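Local coordinates for uncharacterized protein (Bacteroides thetaiotaomicron, PDB 4F54) that is of unknown function, a DUF4136-family member of the TolB_N clan and probable lipoprotein, at residues A[86-97]-A[109-119]. Residues are numbered along the deposited sequence; the frame is centred on the assembly and turned at random.
With SO4 (sulfate ion), chain B.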
ATOM      1  N   GLY A  86       0.488   4.914   9.101  1.00 19.41           N
ATOM      2  CA  GLY A  86      -0.723   4.671   8.315  1.00 21.09           C
ATOM      3  C   GLY A  86      -0.425   3.723   7.198  1.00 19.46           C
ATOM      4  O   GLY A  86       0.687   3.727   6.671  1.00 18.90           O
ATOM      5  N   ILE A  87      -1.399   2.879   6.821  1.00 19.72           N
ATOM      6  CA  ILE A  87      -1.273   2.053   5.649  1.00 18.44           C
ATOM      7  C   ILE A  87      -2.453   2.322   4.727  1.00 19.73           C
ATOM      8  O   ILE A  87      -3.637   2.344   5.160  1.00 19.08           O
ATOM      9  CB  ILE A  87      -1.256   0.549   6.029  1.00 17.50           C
ATOM     10  CG1 ILE A  87      -0.068   0.222   6.962  1.00 19.61           C
ATOM     11  CG2 ILE A  87      -1.211  -0.371   4.782  1.00 19.76           C
ATOM     12  CD1 ILE A  87      -0.118  -1.192   7.535  1.00 20.94           C
ATOM     13  N   GLN A  88      -2.132   2.512   3.435  1.00 18.59           N
ATOM     14  CA  GLN A  88      -3.157   2.642   2.395  1.00 17.30           C
ATOM     15  C   GLN A  88      -2.861   1.603   1.316  1.00 20.40           C
ATOM     16  O   GLN A  88      -1.680   1.337   0.977  1.00 17.59           O
ATOM     17  CB  GLN A  88      -3.176   4.071   1.797  1.00 19.95           C
ATOM     18  CG  GLN A  88      -1.842   4.539   1.174  1.00 19.65           C
ATOM     19  CD  GLN A  88      -1.756   6.015   0.938  1.00 17.04           C
ATOM     20  OE1 GLN A  88      -2.466   6.797   1.612  1.00 18.34           O
ATOM     21  NE2 GLN A  88      -0.941   6.443  -0.037  1.00 17.78           N
ATOM     22  N   VAL A  89      -3.933   0.959   0.834  1.00 18.34           N
ATOM     23  CA  VAL A  89      -3.875  -0.176  -0.114  1.00 19.69           C
ATOM     24  C   VAL A  89      -4.726   0.213  -1.322  1.00 20.75           C
ATOM     25  O   VAL A  89      -5.852   0.712  -1.173  1.00 18.38           O
ATOM     26  CB  VAL A  89      -4.413  -1.497   0.486  1.00 20.98           C
ATOM     27  CG1 VAL A  89      -4.274  -2.661  -0.507  1.00 19.24           C
ATOM     28  CG2 VAL A  89      -3.702  -1.878   1.823  1.00 19.06           C
ATOM     29  N   SER A  90      -4.206  -0.036  -2.514  1.00 16.61           N
ATOM     30  CA  SER A  90      -4.927   0.184  -3.771  1.00 17.62           C
ATOM     31  C   SER A  90      -4.809  -1.020  -4.720  1.00 18.81           C
ATOM     32  O   SER A  90      -3.762  -1.663  -4.799  1.00 19.15           O
ATOM     33  CB  SER A  90      -4.414   1.407  -4.517  1.00 20.55           C
ATOM     34  OG  SER A  90      -4.430   2.562  -3.681  1.00 20.47           O
ATOM     35  N   TYR A  91      -5.927  -1.337  -5.361  1.00 22.75           N
ATOM     36  CA  TYR A  91      -6.007  -2.321  -6.426  1.00 21.42           C
ATOM     37  C   TYR A  91      -6.073  -1.624  -7.802  1.00 20.14           C
ATOM     38  O   TYR A  91      -6.952  -0.808  -8.010  1.00 19.91           O
ATOM     39  CB  TYR A  91      -7.242  -3.159  -6.227  1.00 19.49           C
ATOM     40  CG  TYR A  91      -7.466  -4.211  -7.267  1.00 19.63           C
ATOM     41  CD1 TYR A  91      -6.581  -5.291  -7.391  1.00 19.59           C
ATOM     42  CD2 TYR A  91      -8.573  -4.189  -8.116  1.00 22.10           C
ATOM     43  CE1 TYR A  91      -6.797  -6.315  -8.327  1.00 18.83           C
ATOM     44  CE2 TYR A  91      -8.781  -5.197  -9.067  1.00 18.86           C
ATOM     45  CZ  TYR A  91      -7.869  -6.253  -9.198  1.00 18.69           C
ATOM     46  OH  TYR A  91      -8.093  -7.262 -10.149  1.00 22.56           O
ATOM     47  N   ILE A  92      -5.169  -2.003  -8.706  1.00 19.36           N
ATOM     48  CA  ILE A  92      -5.102  -1.436 -10.023  1.00 17.49           C
ATOM     49  C   ILE A  92      -5.951  -2.278 -10.958  1.00 18.69           C
ATOM     50  O   ILE A  92      -5.573  -3.414 -11.285  1.00 19.57           O
ATOM     51  CB  ILE A  92      -3.625  -1.324 -10.529  1.00 19.22           C
ATOM     52  CG1 ILE A  92      -2.715  -0.655  -9.451  1.00 22.63           C
ATOM     53  CG2 ILE A  92      -3.610  -0.674 -11.933  1.00 18.92           C
ATOM     54  CD1 ILE A  92      -1.232  -0.720  -9.807  1.00 24.71           C
ATOM     55  N   ALA A  93      -7.082  -1.712 -11.376  1.00 20.16           N
ATOM     56  CA  ALA A  93      -8.033  -2.342 -12.331  1.00 20.50           C
ATOM     57  C   ALA A  93      -7.875  -1.775 -13.741  1.00 20.80           C
ATOM     58  O   ALA A  93      -8.333  -2.377 -14.720  1.00 20.49           O
ATOM     59  CB  ALA A  93      -9.472  -2.176 -11.858  1.00 21.22           C
ATOM     60  N   SER A  94      -7.254  -0.601 -13.841  1.00 21.78           N
ATOM     61  CA  SER A  94      -7.015   0.083 -15.126  1.00 21.21           C
ATOM     62  C   SER A  94      -5.720   0.889 -15.032  1.00 23.35           C
ATOM     63  O   SER A  94      -5.451   1.549 -14.012  1.00 22.68           O
ATOM     64  CB  SER A  94      -8.094   1.120 -15.403  1.00 20.68           C
ATOM     65  OG  SER A  94      -7.890   1.760 -16.701  1.00 24.03           O
ATOM     66  N   THR A  95      -4.965   0.897 -16.110  1.00 23.46           N
ATOM     67  CA  THR A  95      -3.789   1.793 -16.201  1.00 22.16           C
ATOM     68  C   THR A  95      -4.013   2.987 -17.151  1.00 25.88           C
ATOM     69  O   THR A  95      -3.059   3.634 -17.578  1.00 25.44           O
ATOM     70  CB  THR A  95      -2.539   0.988 -16.632  1.00 23.37           C
ATOM     71  OG1 THR A  95      -2.730   0.489 -17.961  1.00 25.26           O
ATOM     72  CG2 THR A  95      -2.274  -0.117 -15.631  1.00 25.81           C
ATOM     73  N   TYR A  96      -5.287   3.276 -17.465  1.00 22.18           N
ATOM     74  CA  TYR A  96      -5.676   4.375 -18.335  1.00 27.29           C
ATOM     75  C   TYR A  96      -4.985   5.694 -17.972  1.00 29.67           C
ATOM     76  O   TYR A  96      -4.459   6.381 -18.846  1.00 29.39           O
ATOM     77  CB  TYR A  96      -7.182   4.519 -18.291  1.00 26.20           C
ATOM     78  CG  TYR A  96      -7.785   5.682 -19.057  1.00 30.68           C
ATOM     79  CD1 TYR A  96      -7.911   5.643 -20.437  1.00 36.93           C
ATOM     80  CD2 TYR A  96      -8.313   6.778 -18.376  1.00 38.30           C
ATOM     81  CE1 TYR A  96      -8.520   6.690 -21.134  1.00 39.91           C
ATOM     82  CE2 TYR A  96      -8.915   7.827 -19.050  1.00 47.30           C
ATOM     83  CZ  TYR A  96      -9.011   7.777 -20.429  1.00 53.36           C
ATOM     84  OH  TYR A  96      -9.595   8.825 -21.089  1.00 58.64           O
ATOM     85  N   TYR A  97      -4.893   5.988 -16.672  1.00 28.00           N
ATOM     86  CA  TYR A  97      -4.265   7.217 -16.236  1.00 29.32           C
ATOM     87  C   TYR A  97      -2.723   7.178 -16.246  1.00 31.11           C
ATOM     88  O   TYR A  97      -2.095   8.222 -16.082  1.00 33.76           O
ATOM     89  CB  TYR A  97      -4.825   7.656 -14.870  1.00 28.65           C
ATOM     90  CG  TYR A  97      -6.236   8.231 -14.936  1.00 27.70           C
ATOM     91  CD1 TYR A  97      -6.466   9.543 -15.373  1.00 34.83           C
ATOM     92  CD2 TYR A  97      -7.337   7.453 -14.611  1.00 28.92           C
ATOM     93  CE1 TYR A  97      -7.751  10.063 -15.422  1.00 30.71           C
ATOM     94  CE2 TYR A  97      -8.625   7.960 -14.662  1.00 31.74           C
ATOM     95  CZ  TYR A  97      -8.834   9.256 -15.069  1.00 38.53           C
ATOM     96  OH  TYR A  97     -10.133   9.703 -15.104  1.00 42.22           O
ATOM     97  N   GLY A 109      -0.492   9.804 -10.528  1.00 21.69           N
ATOM     98  CA  GLY A 109      -1.201  10.331 -11.697  1.00 22.83           C
ATOM     99  C   GLY A 109      -2.686   9.980 -11.743  1.00 23.55           C
ATOM    100  O   GLY A 109      -3.395  10.509 -12.576  1.00 24.91           O
ATOM    101  N   TYR A 110      -3.153   9.072 -10.883  1.00 24.65           N
ATOM    102  CA  TYR A 110      -4.577   8.751 -10.833  1.00 22.63           C
ATOM    103  C   TYR A 110      -5.286   9.839 -10.037  1.00 22.66           C
ATOM    104  O   TYR A 110      -4.954  10.039  -8.847  1.00 22.80           O
ATOM    105  CB  TYR A 110      -4.825   7.403 -10.161  1.00 21.22           C
ATOM    106  CG  TYR A 110      -6.268   7.045 -10.049  1.00 23.55           C
ATOM    107  CD1 TYR A 110      -7.070   7.033 -11.179  1.00 21.40           C
ATOM    108  CD2 TYR A 110      -6.861   6.777  -8.823  1.00 21.67           C
ATOM    109  CE1 TYR A 110      -8.413   6.737 -11.111  1.00 24.99           C
ATOM    110  CE2 TYR A 110      -8.207   6.444  -8.736  1.00 29.30           C
ATOM    111  CZ  TYR A 110      -8.975   6.437  -9.874  1.00 26.31           C
ATOM    112  OH  TYR A 110     -10.310   6.165  -9.782  1.00 31.61           O
ATOM    113  N   PRO A 111      -6.232  10.569 -10.667  1.00 21.84           N
ATOM    114  CA  PRO A 111      -6.911  11.689  -9.934  1.00 22.14           C
ATOM    115  C   PRO A 111      -7.554  11.270  -8.620  1.00 24.72           C
ATOM    116  O   PRO A 111      -7.598  12.052  -7.712  1.00 27.19           O
ATOM    117  CB  PRO A 111      -7.959  12.181 -10.928  1.00 27.56           C
ATOM    118  CG  PRO A 111      -7.426  11.767 -12.262  1.00 30.14           C
ATOM    119  CD  PRO A 111      -6.756  10.446 -12.042  1.00 27.71           C
ATOM    120  N   GLY A 112      -8.034  10.046  -8.521  1.00 23.05           N
ATOM    121  CA  GLY A 112      -8.660   9.578  -7.281  1.00 25.25           C
ATOM    122  C   GLY A 112      -7.742   8.964  -6.247  1.00 25.41           C
ATOM    123  O   GLY A 112      -8.215   8.383  -5.280  1.00 23.44           O
ATOM    124  N   TYR A 113      -6.429   9.075  -6.423  1.00 23.26           N
ATOM    125  CA  TYR A 113      -5.506   8.367  -5.545  1.00 20.16           C
ATOM    126  C   TYR A 113      -5.599   8.956  -4.143  1.00 21.78           C
ATOM    127  O   TYR A 113      -5.930  10.126  -3.994  1.00 22.02           O
ATOM    128  CB  TYR A 113      -4.064   8.488  -6.042  1.00 19.50           C
ATOM    129  CG  TYR A 113      -3.132   7.505  -5.346  1.00 17.37           C
ATOM    130  CD1 TYR A 113      -3.314   6.140  -5.551  1.00 19.85           C
ATOM    131  CD2 TYR A 113      -2.182   7.925  -4.405  1.00 17.55           C
ATOM    132  CE1 TYR A 113      -2.542   5.236  -4.891  1.00 22.56           C
ATOM    133  CE2 TYR A 113      -1.356   6.999  -3.770  1.00 18.30           C
ATOM    134  CZ  TYR A 113      -1.591   5.686  -3.983  1.00 20.59           C
ATOM    135  OH  TYR A 113      -0.795   4.773  -3.378  1.00 21.25           O
ATOM    136  N   TRP A 114      -5.251   8.155  -3.151  1.00 20.08           N
ATOM    137  CA  TRP A 114      -5.126   8.644  -1.771  1.00 20.24           C
ATOM    138  C   TRP A 114      -4.441   9.975  -1.689  1.00 19.67           C
ATOM    139  O   TRP A 114      -3.435  10.189  -2.364  1.00 21.83           O
ATOM    140  CB  TRP A 114      -4.318   7.639  -0.950  1.00 17.59           C
ATOM    141  CG  TRP A 114      -4.931   6.275  -0.882  1.00 20.08           C
ATOM    142  CD1 TRP A 114      -4.637   5.151  -1.682  1.00 18.54           C
ATOM    143  CD2 TRP A 114      -5.973   5.831   0.018  1.00 19.28           C
ATOM    144  NE1 TRP A 114      -5.372   4.062  -1.289  1.00 19.18           N
ATOM    145  CE2 TRP A 114      -6.243   4.419  -0.307  1.00 18.54           C
ATOM    146  CE3 TRP A 114      -6.650   6.409   1.077  1.00 17.78           C
ATOM    147  CZ2 TRP A 114      -7.183   3.658   0.407  1.00 20.31           C
ATOM    148  CZ3 TRP A 114      -7.643   5.650   1.722  1.00 20.90           C
ATOM    149  CH2 TRP A 114      -7.856   4.298   1.426  1.00 23.55           C
ATOM    150  N   GLY A 115      -5.032  10.914  -0.949  1.00 22.80           N
ATOM    151  CA  GLY A 115      -4.398  12.182  -0.720  1.00 20.98           C
ATOM    152  C   GLY A 115      -3.719  12.247   0.616  1.00 20.89           C
ATOM    153  O   GLY A 115      -4.212  11.665   1.587  1.00 19.62           O
ATOM    154  N   PRO A 116      -2.639  13.048   0.713  1.00 19.54           N
ATOM    155  CA  PRO A 116      -2.038  13.188   2.061  1.00 19.26           C
ATOM    156  C   PRO A 116      -2.998  13.708   3.093  1.00 18.41           C
ATOM    157  O   PRO A 116      -2.889  13.407   4.308  1.00 19.26           O
ATOM    158  CB  PRO A 116      -0.915  14.204   1.844  1.00 19.69           C
ATOM    159  CG  PRO A 116      -0.504  13.945   0.422  1.00 22.04           C
ATOM    160  CD  PRO A 116      -1.794  13.686  -0.321  1.00 23.44           C
ATOM    161  N   SER A 117      -3.899  14.559   2.638  1.00 18.85           N
ATOM    162  CA  SER A 117      -4.867  15.179   3.565  1.00 23.71           C
ATOM    163  C   SER A 117      -5.954  14.210   4.092  1.00 21.34           C
ATOM    164  O   SER A 117      -6.652  14.518   5.026  1.00 21.08           O
ATOM    165  CB  SER A 117      -5.535  16.435   2.979  1.00 24.37           C
ATOM    166  OG  SER A 117      -6.313  16.083   1.855  1.00 28.36           O
ATOM    167  N   TYR A 118      -6.052  13.011   3.515  1.00 18.58           N
ATOM    168  CA  TYR A 118      -6.843  11.953   4.169  1.00 20.20           C
ATOM    169  C   TYR A 118      -6.309  11.693   5.602  1.00 19.64           C
ATOM    170  O   TYR A 118      -7.073  11.485   6.553  1.00 20.77           O
ATOM    171  CB  TYR A 118      -6.801  10.684   3.312  1.00 19.35           C
ATOM    172  CG  TYR A 118      -7.319   9.459   4.032  1.00 22.92           C
ATOM    173  CD1 TYR A 118      -8.702   9.233   4.161  1.00 25.19           C
ATOM    174  CD2 TYR A 118      -6.451   8.578   4.612  1.00 21.06           C
ATOM    175  CE1 TYR A 118      -9.190   8.134   4.847  1.00 25.46           C
ATOM    176  CE2 TYR A 118      -6.912   7.436   5.289  1.00 22.63           C
ATOM    177  CZ  TYR A 118      -8.288   7.235   5.405  1.00 23.01           C
ATOM    178  OH  TYR A 118      -8.688   6.116   6.117  1.00 25.71           O
ATOM    179  N   TRP A 119      -4.967  11.680   5.716  1.00 18.21           N
ATOM    180  CA  TRP A 119      -4.268  11.304   6.946  1.00 20.40           C
ATOM    181  C   TRP A 119      -4.115  12.396   7.975  1.00 22.27           C
ATOM    182  O   TRP A 119      -4.101  12.116   9.175  1.00 23.10           O
ATOM    183  CB  TRP A 119      -2.868  10.775   6.566  1.00 17.12           C
ATOM    184  CG  TRP A 119      -2.904   9.471   5.805  1.00 19.52           C
ATOM    185  CD1 TRP A 119      -2.714   9.266   4.457  1.00 18.12           C
ATOM    186  CD2 TRP A 119      -3.234   8.193   6.352  1.00 18.09           C
ATOM    187  NE1 TRP A 119      -2.852   7.945   4.131  1.00 20.99           N
ATOM    188  CE2 TRP A 119      -3.198   7.238   5.246  1.00 19.19           C
ATOM    189  CE3 TRP A 119      -3.547   7.750   7.647  1.00 17.29           C
ATOM    190  CZ2 TRP A 119      -3.472   5.860   5.443  1.00 19.33           C
ATOM    191  CZ3 TRP A 119      -3.810   6.387   7.838  1.00 18.75           C
ATOM    192  CH2 TRP A 119      -3.773   5.469   6.770  1.00 19.49           C
TER
HETATM  193  S   SO4 B 302     -11.694   4.410   6.824  1.00 32.95           S
HETATM  194  O1  SO4 B 302     -11.316   5.716   6.180  1.00 32.28           O
HETATM  195  O2  SO4 B 302     -10.580   3.724   7.521  1.00 28.01           O
HETATM  196  O3  SO4 B 302     -12.755   4.611   7.853  1.00 37.99           O
HETATM  197  O4  SO4 B 302     -12.279   3.536   5.751  1.00 31.78           O
HETATM  198  O   HOH W   1      -2.136   2.565  -2.188  1.00 17.56           O
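Trp119 NE1 donates to Gln88 OE1 at 2.8 Å, in a nearly straight bond with the oxygen close to the indole plane but the donor tilted from the plane of the amide. With its CG lodged between backbone N and carbonyl carbon (chi1 58°) and the chain extended beyond, Gln88 rises from the strand between two indoles. Its CB lies over one face of Trp114, 3.6 Å from the centroid of the five-membered ring, while its amide passes Trp114 CB, the two side chains pointing in opposite senses and their planes 21° apart. The other end of this buried amide, NE2, is hydrogen-bonded to Glu143 OE1, the same oxygen that Tyr113 OH meets. Trp114 NE1 reaches the strand through two weak bonds, to Ser90 OG (3.0 Å) and Val89 O, and a water joins Ser90 OG to Tyr113 OH. Strand 85-92 is an inner strand of the mixed sheet; the aromatic-rich segment 109-119, ending in a short, weakly bonded helix near 116-119, runs back along it over the sheet face opposite helices 56-70 and 179-189. Trp119 CH2 comes within 3.5 Å of Gly86 CA, the indole packing directly against bare backbone. Beyond the strand, Pro111 CD sits over the centre of the Tyr97 ring, 3.5 Å from its centroid, and Tyr110 brings its edge to this ring in an offset edge-to-face pair, planes at 66°. A serine in place of Tyr97 would probably leave Pro111 without its aromatic platform and the Tyr110 edge without its mate. Tyr110 OH is hydrogen-bonded to Ser47 O.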